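PDB 3G7Q: valine-pyruvate aminotransferase from Salmonella typhimurium, which is a pyridoxal 5'-phosphate-dependent transaminase that probably transfers the amino group of L-valine to pyruvate, giving 3-methyl-2-oxobutanoate and L-alanine. Local coordinates for residues Y372-L377 / W381-Q386; V130-P133 / Y138-Y141; P156-L161 / F166-D171; F132-E137 / N195-E200. All coordinates share one frame; numbering follows the deposited sequence. Where two conformers were deposited one is given.

Interaction 1: Y372-L377 / W381-Q386; sequences YFFPGL and WPHTHQ. With EDO (1,2-ethanediol), chain F.
Within the loop that joins strand 368-369 to strand 387-391, the ring of Phe374, at the start of a type II turn ending at Leu377, packs under Thr384 of the 3-10 segment 382-384. The contact is a CH-pi interaction: Thr384 CG2 stands over one ring face, 3.5 Å from the centroid of Phe374 and 15° off the ring normal. The threonine torsion (chi1 71°) sets CG2 anti to its carbonyl carbon and over the ring, while OG1 hydrogen-bonds to His371 ND1. The methyl is shared, since Leu377 CD1 meets Thr384 CG2 tip to tip at 4.0 Å. The same leucine methyl lies 4.1 Å from Trp381 CB. Trp381 turns the edge of its indole to the phenyl group, with its CZ3 3.9 Å from Phe374 CE2. His383 places its CB over the centre of the indole, covering that face, and brings the edge of its imidazole near Phe374 CZ; its NE2 is held by Tyr168 OH. Near the start of the loop, away from this cluster, Tyr372 OH shares a 2.7 Å hydrogen bond with O1 of a 1,2-ethanediol, probably from the crystallisation liquor. No hydrogen bond crosses between the two segments; the contact is a small aromatic cluster packing a long connection between strands of the six-stranded mixed sheet in this class I aminotransferase fold.

Interaction 2: V130-P133 / Y138-Y141; sequences VLFP and YIGY
Phe132, at the end of strand 129-132, projects onto Ile139 and Gly140, packing helix 138-142 against strand 129-132 of the seven-stranded mixed sheet, whose strand order is that of the large domain of fold-type I pyridoxal phosphate enzymes. Backbone hydrogen bonds bind the strand on both flanks, to Val152 on one side and to Met183 and Cys185 on the other, but none links strand to helix here. Their contact is apolar. The Phe132 and Ile139 side chains cross at about a right angle, and the isoleucine reaches the ring with its short CG2 branch. Because CG1 is anti to the backbone N (chi1 -168°), the longer arm of Ile139 is directed elsewhere, and the residue also packs on Phe111 and Phe115 of helix 107-118. Beside it, Gly140 presents bare backbone to the ring, its N being 4.2 Å from Phe132 CZ. Other apolar contacts flank the phenyl group: Val130 CG1 sits 3.8 Å above one face of Phe132, toward the rim, and Phe151 meets the ring edge-to-face. The approach to the helix is tight at a single methyl, with Ile139 CG2 lying 3.4 Å from Phe132 CE1 and 3.6 Å from Phe132 CZ.

Interaction 3: P156-L161 / F166-D171; sequences PNIELL and FKYHVD
Strands 157-161 and 166-169 form an antiparallel hairpin at 155°, with Asn157-His169 and Glu159-Lys167 as hydrogen-bonded pairs and Ile158-Tyr168 and Leu160-Phe166 as non-hydrogen-bonded ones. The bonds include Asn157 N to His169 O at 2.8 Å and Glu159 N to Lys167 O at 2.9 Å. On the face carrying Asn157, Glu159, Lys167 and His169, a diagonal bond reinforces the backbone: His169 NE2 donates to Glu159 OE1 at 2.7 Å, nearly straight. Glu159 OE1 lies close to the imidazole plane, but the carboxylate is turned 51° from the ring, and its oxygen is met from above the carboxylate plane. Glu159 gets there through an extended chain, CG anti to the backbone N (chi1 174°). With His169 ND1 bonded to Glu201 OE2, the ring is held at both nitrogens, and two carboxylates would tend to stabilise a protonated imidazole. Leu161 CD1 rests 3.8 Å from Lys167 CB, covering the root of the lysine. The other face is largely apolar. Pro156 and Ile158 lie side by side with Tyr168, with Pro156 CG 3.4 Å and Ile158 CG1 3.9 Å from Tyr168 CD1, while Phe166 CE2 sits 3.6 Å above the rim of the Tyr168 ring. Tyr168 OH hydrogen-bonds to His383 and Trp343. Strand 157-161 is the outermost strand of the six-stranded sheet within this chain; strand 165-169 runs beside and parallel to strand 332-334, Phe166 packs on Trp343 and Trp345 of strand 341-345, and helix 199-211 supplies Glu201.

Interaction 4: F132-E137 / N195-E200; sequences FPLAPE and NVITDE
Leu134 lays its CD2 methyl against both Asn195 and Ile197, in the buried angle where the loop after strand 129-132 passes the chain leading into helix 199-211. The closer partner is the amide: Leu134 CD2 lies 3.5 Å from Asn195 ND2, and the two side chains cross at about a right angle. The leucine CG is anti to its backbone N (chi1 -168°), which carries the branched end across toward the second segment. Ile197 slides past Leu134 in the opposite direction, with CG1 4.1 Å from Leu134 CD2, although two conformers were modelled for Ile197 and this half of the contact is less certain. The backbones stay well apart, the CA atoms of Leu134 and Ile197 being 8.3 Å from each other, and the gap is bridged by side chains alone. Leu134 also touches Pro156 and Tyr168, and so packs on the neighbouring hairpin, while Ile197 reaches Leu205 of the helix. On the other segment, Thr198 is the N-cap of helix 199-211: its side chain caps a backbone N in the first turn, and Glu201 OE1 accepts from the Thr198 N in return, as in a capping box. No hydrogen bond joins the two segments. The polar work of Asn195 is done by OD1, which accepts from Lys167 NZ; that bond probably fixes the rotation of the amide and turns its ND2 side toward the leucine. Across this junction the contact thus rests on van der Waals packing, whereas the side-chain hydrogen bond of Asn195 runs to the hairpin.

From the N terminus, strand 129-132 opens both interaction 2, which closes the short loop to helix 138-142, and interaction 4, which reaches on to the start of helix 199-211. The two share Phe132 and Pro133, and the loop of interaction 4 encloses interaction 3, the hairpin 156-161/166-171. Lys167 of the hairpin bonds to Asn195 and Val196, tying the nested pair together. Interaction 1 follows much later in the chain and closes a short loop before strand 387-391. It reaches back to all the others: Phe373 stacks on Tyr141, Phe374 packs on Pro136, and His383 bonds to Tyr168. The seven-stranded and six-stranded sheets are thereby joined through the connections between them.

Interaction 1: Y372-L377 / W381-Q386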
loop_
_atom_site.group_PDB
_atom_site.type_symbol
_atom_site.label_atom_id
_atom_site.label_comp_id
_atom_site.label_asym_id
_atom_site.label_seq_id
_atom_site.Cartn_x
_atom_site.Cartn_y
_atom_site.Cartn_z
ATOM N N TYR A 372 -11.364 8.765 21.433
ATOM C CA TYR A 372 -10.398 8.078 20.636
ATOM C C TYR A 372 -9.491 8.984 19.802
ATOM O O TYR A 372 -8.455 8.524 19.330
ATOM C CB TYR A 372 -11.116 7.021 19.783
ATOM C CG TYR A 372 -11.922 6.037 20.634
ATOM C CD1 TYR A 372 -11.329 5.355 21.705
ATOM C CD2 TYR A 372 -13.254 5.772 20.359
ATOM C CE1 TYR A 372 -12.059 4.465 22.496
ATOM C CE2 TYR A 372 -13.987 4.873 21.136
ATOM C CZ TYR A 372 -13.394 4.226 22.204
ATOM O OH TYR A 372 -14.128 3.320 22.971
ATOM N N PHE A 373 -9.830 10.276 19.673
ATOM C CA PHE A 373 -9.021 11.225 18.915
ATOM C C PHE A 373 -8.023 12.047 19.747
ATOM O O PHE A 373 -7.502 13.050 19.252
ATOM C CB PHE A 373 -9.946 12.181 18.145
ATOM C CG PHE A 373 -10.868 11.489 17.187
ATOM C CD1 PHE A 373 -12.118 11.047 17.588
ATOM C CD2 PHE A 373 -10.484 11.268 15.868
ATOM C CE1 PHE A 373 -12.985 10.405 16.688
ATOM C CE2 PHE A 373 -11.338 10.623 14.980
ATOM C CZ PHE A 373 -12.593 10.191 15.400
ATOM N N PHE A 374 -7.807 11.664 21.000
ATOM C CA PHE A 374 -6.914 12.384 21.903
ATOM C C PHE A 374 -5.849 11.497 22.538
ATOM O O PHE A 374 -5.608 11.586 23.728
ATOM C CB PHE A 374 -7.700 12.977 23.061
ATOM C CG PHE A 374 -8.685 14.024 22.683
ATOM C CD1 PHE A 374 -10.000 13.688 22.422
ATOM C CD2 PHE A 374 -8.330 15.356 22.700
ATOM C CE1 PHE A 374 -10.911 14.652 22.113
ATOM C CE2 PHE A 374 -9.253 16.329 22.393
ATOM C CZ PHE A 374 -10.553 15.976 22.107
ATOM N N PRO A 375 -5.182 10.660 21.764
ATOM C CA PRO A 375 -4.190 9.841 22.474
ATOM C C PRO A 375 -2.977 10.645 22.931
ATOM O O PRO A 375 -2.565 11.597 22.274
ATOM C CB PRO A 375 -3.754 8.834 21.412
ATOM C CG PRO A 375 -3.896 9.599 20.129
ATOM C CD PRO A 375 -5.176 10.400 20.316
ATOM N N GLY A 376 -2.419 10.259 24.065
ATOM C CA GLY A 376 -1.204 10.871 24.556
ATOM C C GLY A 376 -1.315 12.216 25.247
ATOM O O GLY A 376 -0.335 12.952 25.264
ATOM N N LEU A 377 -2.485 12.562 25.781
ATOM C CA LEU A 377 -2.616 13.790 26.564
ATOM C C LEU A 377 -1.803 13.667 27.816
ATOM O O LEU A 377 -1.798 12.611 28.419
ATOM C CB LEU A 377 -4.056 14.047 27.001
ATOM C CG LEU A 377 -5.053 14.597 26.021
ATOM C CD1 LEU A 377 -6.458 14.565 26.611
ATOM C CD2 LEU A 377 -4.646 16.030 25.615
ATOM N N TRP A 381 -8.800 14.436 30.655
ATOM C CA TRP A 381 -9.650 15.597 30.434
ATOM C C TRP A 381 -11.078 15.130 30.196
ATOM O O TRP A 381 -11.333 14.455 29.198
ATOM C CB TRP A 381 -9.121 16.346 29.219
ATOM C CG TRP A 381 -9.695 17.680 28.959
ATOM C CD1 TRP A 381 -10.179 18.557 29.867
ATOM C CD2 TRP A 381 -9.715 18.354 27.693
ATOM N NE1 TRP A 381 -10.560 19.720 29.239
ATOM C CE2 TRP A 381 -10.259 19.632 27.910
ATOM C CE3 TRP A 381 -9.345 17.982 26.388
ATOM C CZ2 TRP A 381 -10.461 20.558 26.871
ATOM C CZ3 TRP A 381 -9.530 18.904 25.345
ATOM C CH2 TRP A 381 -10.075 20.178 25.601
ATOM N N PRO A 382 -11.997 15.414 31.143
ATOM C CA PRO A 382 -13.377 14.934 30.983
ATOM C C PRO A 382 -14.017 15.324 29.656
ATOM O O PRO A 382 -14.834 14.582 29.088
ATOM C CB PRO A 382 -14.100 15.586 32.175
ATOM C CG PRO A 382 -13.044 15.690 33.230
ATOM C CD PRO A 382 -11.814 16.101 32.438
ATOM N N HIS A 383 -13.650 16.492 29.166
ATOM C CA HIS A 383 -14.100 16.943 27.849
ATOM C C HIS A 383 -14.027 15.888 26.750
ATOM O O HIS A 383 -14.927 15.807 25.908
ATOM C CB HIS A 383 -13.238 18.132 27.432
ATOM C CG HIS A 383 -13.577 18.690 26.080
ATOM N ND1 HIS A 383 -14.595 19.597 25.891
ATOM C CD2 HIS A 383 -12.979 18.538 24.872
ATOM C CE1 HIS A 383 -14.636 19.942 24.612
ATOM N NE2 HIS A 383 -13.666 19.314 23.973
ATOM N N THR A 384 -12.984 15.066 26.740
ATOM C CA THR A 384 -12.833 14.054 25.688
ATOM C C THR A 384 -13.975 13.045 25.701
ATOM O O THR A 384 -14.250 12.414 24.692
ATOM C CB THR A 384 -11.492 13.310 25.763
ATOM O OG1 THR A 384 -11.445 12.428 26.893
ATOM C CG2 THR A 384 -10.325 14.325 25.820
ATOM N N HIS A 385 -14.644 12.915 26.843
ATOM C CA HIS A 385 -15.775 11.996 26.973
ATOM C C HIS A 385 -17.127 12.665 26.743
ATOM O O HIS A 385 -18.172 12.086 27.053
ATOM C CB HIS A 385 -15.716 11.354 28.365
ATOM C CG HIS A 385 -14.519 10.496 28.539
ATOM N ND1 HIS A 385 -14.445 9.246 27.964
ATOM C CD2 HIS A 385 -13.328 10.712 29.142
ATOM C CE1 HIS A 385 -13.271 8.709 28.243
ATOM N NE2 HIS A 385 -12.569 9.580 28.953
ATOM N N GLN A 386 -17.127 13.874 26.195
ATOM C CA GLN A 386 -18.359 14.597 25.942
ATOM C C GLN A 386 -18.540 14.914 24.458
ATOM O O GLN A 386 -19.478 15.608 24.107
ATOM C CB GLN A 386 -18.357 15.904 26.737
ATOM C CG GLN A 386 -18.289 15.679 28.223
ATOM C CD GLN A 386 -18.152 16.944 29.054
ATOM O OE1 GLN A 386 -18.226 18.084 28.567
ATOM N NE2 GLN A 386 -17.943 16.737 30.343
HETATM C C1 EDO F . -16.694 2.461 21.055
HETATM O O1 EDO F . -16.727 2.851 22.438
HETATM C C2 EDO F . -17.116 0.998 20.897
HETATM O O2 EDO F . -16.191 0.115 21.550
#

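Interaction 2: V130-P133 / Y138-Y141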
loop_
_atom_site.group_PDB
_atom_site.type_symbol
_atom_site.label_atom_id
_atom_site.label_comp_id
_atom_site.label_asym_id
_atom_site.label_seq_id
_atom_site.Cartn_x
_atom_site.Cartn_y
_atom_site.Cartn_z
ATOM N N VAL A 130 6.033 12.008 18.493
ATOM C CA VAL A 130 5.264 12.828 17.559
ATOM C C VAL A 130 4.402 13.729 18.424
ATOM O O VAL A 130 3.645 13.248 19.265
ATOM C CB VAL A 130 4.361 11.980 16.656
ATOM C CG1 VAL A 130 3.444 12.872 15.800
ATOM C CG2 VAL A 130 5.185 11.031 15.779
ATOM N N LEU A 131 4.537 15.035 18.233
ATOM C CA LEU A 131 3.710 16.006 18.960
ATOM C C LEU A 131 2.539 16.511 18.091
ATOM O O LEU A 131 2.763 16.966 16.970
ATOM C CB LEU A 131 4.572 17.189 19.397
ATOM C CG LEU A 131 3.806 18.370 20.024
ATOM C CD1 LEU A 131 3.049 17.923 21.265
ATOM C CD2 LEU A 131 4.757 19.548 20.328
ATOM N N PHE A 132 1.315 16.400 18.619
ATOM C CA PHE A 132 0.111 16.956 18.039
ATOM C C PHE A 132 -0.170 18.208 18.869
ATOM O O PHE A 132 -0.714 18.127 19.967
ATOM C CB PHE A 132 -1.067 15.985 18.085
ATOM C CG PHE A 132 -0.830 14.726 17.329
ATOM C CD1 PHE A 132 -0.788 14.727 15.947
ATOM C CD2 PHE A 132 -0.639 13.522 17.999
ATOM C CE1 PHE A 132 -0.560 13.577 15.245
ATOM C CE2 PHE A 132 -0.406 12.354 17.289
ATOM C CZ PHE A 132 -0.363 12.383 15.909
ATOM N N PRO A 133 0.233 19.389 18.367
ATOM C CA PRO A 133 0.028 20.589 19.192
ATOM C C PRO A 133 -1.414 21.055 19.285
ATOM O O PRO A 133 -1.734 21.904 20.121
ATOM C CB PRO A 133 0.900 21.653 18.496
ATOM C CG PRO A 133 1.040 21.194 17.115
ATOM C CD PRO A 133 0.895 19.698 17.086
ATOM N N TYR A 138 -7.046 13.021 13.798
ATOM C CA TYR A 138 -7.409 11.688 13.349
ATOM C C TYR A 138 -6.242 10.699 13.307
ATOM O O TYR A 138 -6.387 9.566 13.747
ATOM C CB TYR A 138 -8.062 11.760 11.967
ATOM C CG TYR A 138 -8.155 10.412 11.297
ATOM C CD1 TYR A 138 -9.088 9.484 11.717
ATOM C CD2 TYR A 138 -7.302 10.065 10.256
ATOM C CE1 TYR A 138 -9.185 8.232 11.125
ATOM C CE2 TYR A 138 -7.382 8.804 9.656
ATOM C CZ TYR A 138 -8.331 7.894 10.098
ATOM O OH TYR A 138 -8.444 6.630 9.542
ATOM N N ILE A 139 -5.089 11.083 12.791
ATOM C CA ILE A 139 -4.010 10.059 12.685
ATOM C C ILE A 139 -3.692 9.368 14.036
ATOM O O ILE A 139 -3.400 8.156 14.081
ATOM C CB ILE A 139 -2.731 10.605 11.969
ATOM C CG1 ILE A 139 -1.789 9.435 11.619
ATOM C CG2 ILE A 139 -2.055 11.690 12.796
ATOM C CD1 ILE A 139 -2.432 8.362 10.704
ATOM N N GLY A 140 -3.780 10.124 15.131
ATOM C CA GLY A 140 -3.645 9.541 16.471
ATOM C C GLY A 140 -4.710 8.462 16.686
ATOM O O GLY A 140 -4.414 7.377 17.204
ATOM N N TYR A 141 -5.952 8.758 16.290
ATOM C CA TYR A 141 -7.049 7.776 16.356
ATOM C C TYR A 141 -6.814 6.570 15.441
ATOM O O TYR A 141 -6.954 5.433 15.876
ATOM C CB TYR A 141 -8.382 8.448 16.011
ATOM C CG TYR A 141 -9.550 7.551 15.615
ATOM C CD1 TYR A 141 -10.273 6.855 16.556
ATOM C CD2 TYR A 141 -9.979 7.487 14.299
ATOM C CE1 TYR A 141 -11.367 6.064 16.194
ATOM C CE2 TYR A 141 -11.081 6.717 13.914
ATOM C CZ TYR A 141 -11.769 6.005 14.864
ATOM O OH TYR A 141 -12.851 5.232 14.491
#

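Interaction 3: P156-L161 / F166-D171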
loop_
_atom_site.group_PDB
_atom_site.type_symbol
_atom_site.label_atom_id
_atom_site.label_comp_id
_atom_site.label_asym_id
_atom_site.label_seq_id
_atom_site.Cartn_x
_atom_site.Cartn_y
_atom_site.Cartn_z
ATOM N N PRO A 156 -5.990 21.502 23.773
ATOM C CA PRO A 156 -6.211 22.795 23.171
ATOM C C PRO A 156 -7.003 23.764 24.072
ATOM O O PRO A 156 -7.687 23.340 25.023
ATOM C CB PRO A 156 -7.071 22.427 21.961
ATOM C CG PRO A 156 -7.934 21.342 22.476
ATOM C CD PRO A 156 -6.982 20.516 23.320
ATOM N N ASN A 157 -6.896 25.058 23.788
ATOM C CA ASN A 157 -7.793 26.028 24.402
ATOM C C ASN A 157 -9.098 25.963 23.617
ATOM O O ASN A 157 -9.105 25.523 22.463
ATOM C CB ASN A 157 -7.240 27.444 24.316
ATOM C CG ASN A 157 -6.081 27.688 25.264
ATOM O OD1 ASN A 157 -5.973 27.057 26.305
ATOM N ND2 ASN A 157 -5.233 28.644 24.912
ATOM N N ILE A 158 -10.193 26.421 24.216
ATOM C CA ILE A 158 -11.505 26.435 23.564
ATOM C C ILE A 158 -12.024 27.865 23.492
ATOM O O ILE A 158 -12.038 28.566 24.487
ATOM C CB ILE A 158 -12.498 25.596 24.335
ATOM C CG1 ILE A 158 -12.072 24.121 24.289
ATOM C CG2 ILE A 158 -13.936 25.780 23.786
ATOM C CD1 ILE A 158 -12.903 23.204 25.203
ATOM N N GLU A 159 -12.419 28.294 22.303
ATOM C CA GLU A 159 -13.037 29.602 22.087
ATOM C C GLU A 159 -14.511 29.354 21.781
ATOM O O GLU A 159 -14.811 28.653 20.814
ATOM C CB GLU A 159 -12.410 30.274 20.885
ATOM C CG GLU A 159 -13.080 31.597 20.483
ATOM C CD GLU A 159 -12.518 32.219 19.213
ATOM O OE1 GLU A 159 -11.939 31.515 18.343
ATOM O OE2 GLU A 159 -12.734 33.441 19.060
ATOM N N LEU A 160 -15.424 29.867 22.602
ATOM C CA LEU A 160 -16.873 29.724 22.300
ATOM C C LEU A 160 -17.231 30.733 21.221
ATOM O O LEU A 160 -16.732 31.862 21.241
ATOM C CB LEU A 160 -17.718 29.911 23.547
ATOM C CG LEU A 160 -17.471 28.887 24.668
ATOM C CD1 LEU A 160 -18.250 29.248 25.945
ATOM C CD2 LEU A 160 -17.809 27.462 24.180
ATOM N N LEU A 161 -18.063 30.312 20.277
ATOM C CA LEU A 161 -18.464 31.135 19.156
ATOM C C LEU A 161 -20.002 31.238 19.061
ATOM O O LEU A 161 -20.728 30.483 19.711
ATOM C CB LEU A 161 -17.907 30.549 17.875
ATOM C CG LEU A 161 -16.383 30.548 17.764
ATOM C CD1 LEU A 161 -15.993 29.699 16.541
ATOM C CD2 LEU A 161 -15.835 31.999 17.712
ATOM N N PHE A 166 -17.919 26.425 18.455
ATOM C CA PHE A 166 -16.679 26.637 19.191
ATOM C C PHE A 166 -15.511 26.311 18.293
ATOM O O PHE A 166 -15.687 25.696 17.231
ATOM C CB PHE A 166 -16.631 25.835 20.493
ATOM C CG PHE A 166 -16.542 24.345 20.319
ATOM C CD1 PHE A 166 -17.660 23.607 19.987
ATOM C CD2 PHE A 166 -15.351 23.672 20.540
ATOM C CE1 PHE A 166 -17.604 22.250 19.878
ATOM C CE2 PHE A 166 -15.300 22.276 20.413
ATOM C CZ PHE A 166 -16.415 21.585 20.071
ATOM N N LYS A 167 -14.316 26.700 18.736
ATOM C CA LYS A 167 -13.115 26.464 17.962
ATOM C C LYS A 167 -11.937 26.160 18.903
ATOM O O LYS A 167 -11.729 26.858 19.901
ATOM C CB LYS A 167 -12.784 27.703 17.123
ATOM C CG LYS A 167 -11.534 27.568 16.277
ATOM C CD LYS A 167 -11.338 28.737 15.310
ATOM C CE LYS A 167 -9.944 28.715 14.643
ATOM N NZ LYS A 167 -9.714 27.561 13.709
ATOM N N TYR A 168 -11.213 25.103 18.595
ATOM C CA TYR A 168 -10.024 24.753 19.347
ATOM C C TYR A 168 -8.872 25.623 18.880
ATOM O O TYR A 168 -8.763 25.956 17.690
ATOM C CB TYR A 168 -9.646 23.309 19.139
ATOM C CG TYR A 168 -10.610 22.281 19.713
ATOM C CD1 TYR A 168 -10.911 22.258 21.070
ATOM C CD2 TYR A 168 -11.138 21.306 18.919
ATOM C CE1 TYR A 168 -11.770 21.286 21.619
ATOM C CE2 TYR A 168 -11.983 20.332 19.431
ATOM C CZ TYR A 168 -12.301 20.333 20.792
ATOM O OH TYR A 168 -13.149 19.384 21.299
ATOM N N HIS A 169 -8.003 25.957 19.824
ATOM C CA HIS A 169 -6.785 26.741 19.577
ATOM C C HIS A 169 -5.569 26.106 20.234
ATOM O O HIS A 169 -5.685 25.487 21.282
ATOM C CB HIS A 169 -6.946 28.151 20.123
ATOM C CG HIS A 169 -7.895 28.985 19.326
ATOM N ND1 HIS A 169 -7.530 29.584 18.135
ATOM C CD2 HIS A 169 -9.195 29.300 19.525
ATOM C CE1 HIS A 169 -8.564 30.253 17.655
ATOM N NE2 HIS A 169 -9.587 30.098 18.477
ATOM N N VAL A 170 -4.407 26.329 19.639
ATOM C CA VAL A 170 -3.137 25.878 20.215
ATOM C C VAL A 170 -2.885 26.662 21.491
ATOM O O VAL A 170 -2.944 27.896 21.494
ATOM C CB VAL A 170 -1.949 26.102 19.262
ATOM C CG1 VAL A 170 -0.618 25.673 19.938
ATOM C CG2 VAL A 170 -2.134 25.386 17.899
ATOM N N ASP A 171 -2.604 25.968 22.590
ATOM C CA ASP A 171 -2.246 26.615 23.859
ATOM C C ASP A 171 -0.721 26.735 23.900
ATOM O O ASP A 171 -0.024 25.846 24.399
ATOM C CB ASP A 171 -2.798 25.799 25.028
ATOM C CG ASP A 171 -2.390 26.333 26.373
ATOM O OD1 ASP A 171 -1.754 27.404 26.444
ATOM O OD2 ASP A 171 -2.703 25.647 27.382
#

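Interaction 4: F132-E137 / N195-E200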
loop_
_atom_site.group_PDB
_atom_site.type_symbol
_atom_site.label_atom_id
_atom_site.label_comp_id
_atom_site.label_asym_id
_atom_site.label_seq_id
_atom_site.Cartn_x
_atom_site.Cartn_y
_atom_site.Cartn_z
ATOM N N PHE A 132 1.315 16.400 18.619
ATOM C CA PHE A 132 0.111 16.956 18.039
ATOM C C PHE A 132 -0.170 18.208 18.869
ATOM O O PHE A 132 -0.714 18.127 19.967
ATOM C CB PHE A 132 -1.067 15.985 18.085
ATOM C CG PHE A 132 -0.830 14.726 17.329
ATOM C CD1 PHE A 132 -0.788 14.727 15.947
ATOM C CD2 PHE A 132 -0.639 13.522 17.999
ATOM C CE1 PHE A 132 -0.560 13.577 15.245
ATOM C CE2 PHE A 132 -0.406 12.354 17.289
ATOM C CZ PHE A 132 -0.363 12.383 15.909
ATOM N N PRO A 133 0.233 19.389 18.367
ATOM C CA PRO A 133 0.028 20.589 19.192
ATOM C C PRO A 133 -1.414 21.055 19.285
ATOM O O PRO A 133 -1.734 21.904 20.121
ATOM C CB PRO A 133 0.900 21.653 18.496
ATOM C CG PRO A 133 1.040 21.194 17.115
ATOM C CD PRO A 133 0.895 19.698 17.086
ATOM N N LEU A 134 -2.277 20.498 18.449
ATOM C CA LEU A 134 -3.680 20.851 18.487
ATOM C C LEU A 134 -4.528 19.563 18.372
ATOM O O LEU A 134 -5.076 19.260 17.333
ATOM C CB LEU A 134 -4.014 21.896 17.416
ATOM C CG LEU A 134 -5.371 22.664 17.390
ATOM C CD1 LEU A 134 -5.771 23.180 18.704
ATOM C CD2 LEU A 134 -5.283 23.809 16.423
ATOM N N ALA A 135 -4.656 18.864 19.479
ATOM C CA ALA A 135 -5.577 17.728 19.536
ATOM C C ALA A 135 -6.998 18.295 19.593
ATOM O O ALA A 135 -7.186 19.384 20.115
ATOM C CB ALA A 135 -5.280 16.884 20.748
ATOM N N PRO A 136 -8.014 17.559 19.100
ATOM C CA PRO A 136 -7.985 16.218 18.534
ATOM C C PRO A 136 -7.549 16.141 17.067
ATOM O O PRO A 136 -7.786 17.064 16.278
ATOM C CB PRO A 136 -9.440 15.755 18.670
ATOM C CG PRO A 136 -10.204 16.997 18.545
ATOM C CD PRO A 136 -9.383 18.100 19.122
ATOM N N GLU A 137 -6.915 15.026 16.738
ATOM C CA GLU A 137 -6.428 14.712 15.408
ATOM C C GLU A 137 -6.868 13.301 15.077
ATOM O O GLU A 137 -7.071 12.484 15.973
ATOM C CB GLU A 137 -4.898 14.782 15.369
ATOM C CG GLU A 137 -4.319 16.179 15.265
ATOM C CD GLU A 137 -4.510 16.811 13.880
ATOM O OE1 GLU A 137 -5.013 16.132 12.966
ATOM O OE2 GLU A 137 -4.167 17.997 13.721
ATOM N N ASN A 195 -11.692 21.761 12.020
ATOM C CA ASN A 195 -10.938 22.942 12.369
ATOM C C ASN A 195 -9.917 23.324 11.301
ATOM O O ASN A 195 -9.314 22.453 10.676
ATOM C CB ASN A 195 -10.168 22.722 13.656
ATOM C CG ASN A 195 -9.542 24.010 14.186
ATOM O OD1 ASN A 195 -10.212 25.050 14.260
ATOM N ND2 ASN A 195 -8.247 23.946 14.539
ATOM N N VAL A 196 -9.711 24.624 11.156
ATOM C CA VAL A 196 -8.655 25.146 10.302
ATOM C C VAL A 196 -7.728 25.978 11.188
ATOM O O VAL A 196 -8.068 27.096 11.609
ATOM C CB VAL A 196 -9.206 25.928 9.093
ATOM C CG1 VAL A 196 -8.083 26.723 8.398
ATOM C CG2 VAL A 196 -9.870 24.956 8.123
ATOM N N ILE A 197 -6.599 25.399 11.547
ATOM C CA ILE A 197 -5.622 26.109 12.344
ATOM C C ILE A 197 -5.333 27.485 11.695
ATOM O O ILE A 197 -5.196 27.578 10.475
ATOM C CB ILE A 197 -4.367 25.215 12.511
ATOM C CG1 ILE A 197 -3.341 25.886 13.409
ATOM C CG2 ILE A 197 -3.788 24.806 11.120
ATOM C CD1 ILE A 197 -2.115 25.025 13.644
ATOM N N THR A 198 -5.262 28.544 12.500
ATOM C CA THR A 198 -5.140 29.912 11.979
ATOM C C THR A 198 -3.770 30.163 11.358
ATOM O O THR A 198 -2.786 29.468 11.664
ATOM C CB THR A 198 -5.423 30.985 13.034
ATOM O OG1 THR A 198 -4.332 31.073 13.973
ATOM C CG2 THR A 198 -6.783 30.730 13.752
ATOM N N ASP A 199 -3.698 31.139 10.451
ATOM C CA ASP A 199 -2.407 31.495 9.881
ATOM C C ASP A 199 -1.373 31.794 10.978
ATOM O O ASP A 199 -0.244 31.325 10.889
ATOM C CB ASP A 199 -2.499 32.711 8.953
ATOM C CG ASP A 199 -3.373 32.466 7.751
ATOM O OD1 ASP A 199 -3.481 31.312 7.312
ATOM O OD2 ASP A 199 -3.943 33.444 7.265
ATOM N N GLU A 200 -1.784 32.510 12.007
ATOM C CA GLU A 200 -0.881 32.901 13.097
ATOM C C GLU A 200 -0.395 31.673 13.877
ATOM O O GLU A 200 0.784 31.548 14.184
ATOM C CB GLU A 200 -1.581 33.892 14.019
ATOM C CG GLU A 200 -0.682 34.540 15.071
#